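Local coordinates for protein putative peptidase (Chlamydophila abortus, PDB 3CE2) that is a putative zinc metallopeptidase of the M3B family, probably an oligopeptidase that degrades small bioactive peptides, at residues 235-238 with 239-242. Numbering follows the deposited sequence.
With ZN (zinc ion), chain F.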
loop_
_atom_site.group_PDB
_atom_site.type_symbol
_atom_site.label_atom_id
_atom_site.label_comp_id
_atom_site.label_asym_id
_atom_site.label_seq_id
_atom_site.Cartn_x
_atom_site.Cartn_y
_atom_site.Cartn_z
ATOM N N ARG A 235 26.242 11.697 -2.388
ATOM C CA ARG A 235 25.280 12.771 -2.214
ATOM C C ARG A 235 24.802 12.834 -0.765
ATOM O O ARG A 235 24.810 13.893 -0.161
ATOM C CB ARG A 235 24.078 12.641 -3.178
ATOM C CG ARG A 235 23.254 13.950 -3.196
ATOM C CD ARG A 235 22.302 14.135 -4.364
ATOM N NE ARG A 235 20.994 13.624 -4.009
ATOM C CZ ARG A 235 19.933 14.387 -3.816
ATOM N NH1 ARG A 235 20.010 15.690 -3.970
ATOM N NH2 ARG A 235 18.793 13.829 -3.471
ATOM N N TYR A 236 24.408 11.697 -0.196
ATOM C CA TYR A 236 23.851 11.706 1.141
ATOM C C TYR A 236 24.922 11.786 2.212
ATOM O O TYR A 236 24.772 12.451 3.244
ATOM C CB TYR A 236 22.923 10.503 1.337
ATOM C CG TYR A 236 21.629 10.702 0.563
ATOM C CD1 TYR A 236 20.505 11.262 1.178
ATOM C CD2 TYR A 236 21.548 10.387 -0.791
ATOM C CE1 TYR A 236 19.350 11.479 0.476
ATOM C CE2 TYR A 236 20.388 10.576 -1.488
ATOM C CZ TYR A 236 19.298 11.141 -0.860
ATOM O OH TYR A 236 18.140 11.347 -1.573
ATOM N N HIS A 237 26.019 11.106 1.969
ATOM C CA HIS A 237 27.075 11.066 2.945
ATOM C C HIS A 237 27.500 12.489 3.283
ATOM O O HIS A 237 27.714 12.830 4.448
ATOM C CB HIS A 237 28.238 10.256 2.395
ATOM C CG HIS A 237 29.463 10.335 3.235
ATOM N ND1 HIS A 237 29.540 9.752 4.486
ATOM C CD2 HIS A 237 30.650 10.959 3.025
ATOM C CE1 HIS A 237 30.733 9.994 5.001
ATOM N NE2 HIS A 237 31.418 10.735 4.142
ATOM N N SER A 238 27.590 13.345 2.277
ATOM C CA SER A 238 28.023 14.707 2.567
ATOM C C SER A 238 27.029 15.566 3.392
ATOM O O SER A 238 27.401 16.594 3.919
ATOM C CB SER A 238 28.466 15.406 1.294
ATOM O OG SER A 238 27.480 15.266 0.300
ATOM N N TYR A 239 25.782 15.142 3.541
ATOM C CA TYR A 239 24.872 15.850 4.455
ATOM C C TYR A 239 24.422 14.933 5.610
ATOM O O TYR A 239 23.344 15.107 6.208
ATOM C CB TYR A 239 23.699 16.507 3.691
ATOM C CG TYR A 239 24.172 17.687 2.899
ATOM C CD1 TYR A 239 24.285 18.942 3.489
ATOM C CD2 TYR A 239 24.585 17.547 1.587
ATOM C CE1 TYR A 239 24.786 20.041 2.783
ATOM C CE2 TYR A 239 25.079 18.638 0.873
ATOM C CZ TYR A 239 25.184 19.882 1.482
ATOM O OH TYR A 239 25.667 20.968 0.778
ATOM N N ARG A 240 25.294 13.981 5.941
ATOM C CA ARG A 240 24.992 12.960 6.930
ATOM C C ARG A 240 24.631 13.496 8.324
ATOM O O ARG A 240 23.727 12.968 8.959
ATOM C CB ARG A 240 26.111 11.914 6.983
ATOM C CG ARG A 240 27.452 12.427 7.484
ATOM C CD ARG A 240 28.562 11.371 7.312
ATOM N NE ARG A 240 29.874 11.860 7.750
ATOM C CZ ARG A 240 30.652 12.673 7.033
ATOM N NH1 ARG A 240 30.261 13.095 5.833
ATOM N NH2 ARG A 240 31.818 13.072 7.524
ATOM N N HIS A 241 25.275 14.557 8.796
ATOM C CA HIS A 241 24.936 15.087 10.126
ATOM C C HIS A 241 23.557 15.711 10.147
ATOM O O HIS A 241 22.808 15.576 11.131
ATOM C CB HIS A 241 25.986 16.079 10.595
ATOM C CG HIS A 241 27.363 15.512 10.564
ATOM N ND1 HIS A 241 28.238 15.741 9.517
ATOM C CD2 HIS A 241 27.986 14.654 11.407
ATOM C CE1 HIS A 241 29.356 15.068 9.735
ATOM N NE2 HIS A 241 29.229 14.401 10.875
ATOM N N THR A 242 23.206 16.354 9.036
ATOM C CA THR A 242 21.937 17.042 8.920
ATOM C C THR A 242 20.788 16.044 8.779
ATOM O O THR A 242 19.742 16.151 9.419
ATOM C CB THR A 242 21.987 17.995 7.737
ATOM O OG1 THR A 242 22.901 19.056 8.062
ATOM C CG2 THR A 242 20.570 18.554 7.399
HETATM ZN ZN ZN F . 30.602 12.659 12.214
HETATM O O HOH W 1 32.456 11.991 10.941
HETATM O O HOH W 2 29.779 14.405 13.622
HETATM O O HOH W 3 29.134 11.084 13.057
#
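Arg240 lays its guanidinium flat over one face of the His237 ring. The two planes are 5° apart and the centres 3.9 Å apart. Arg240 NH1 also donates to His237 O at 2.9 Å, with the oxygen close to the guanidinium plane. Arg240 N donates to the same His237 O at 3.1 Å. Arg240 NH1 and Arg240 N reach it from opposite faces of its carbonyl plane. One oxygen thus holds both the backbone and the side chain of Arg240. CG of Arg240 sits between its backbone N and carbonyl carbon (chi1 66°), which turns the extended chain back past this carbonyl.

The Arg240 N bond closes a type I beta turn from His237 to Arg240. This turn joins helix 222-237 to helix 240-260, with Tyr239 at the N-cap position. Tyr239 N donates to Tyr236 O at 2.9 Å. On the other face of the guanidinium lies His241 CE1. His241 NE2 binds a zinc ion at 2.6 Å, and three waters also bind this zinc ion. Further out, Glu494 forms a long, weak ion pair with Arg240.

A cationic group stacked here would probably disfavour protonation of His237, while the NH1 bond to His237 O and the stack together restrict the guanidinium's rotation.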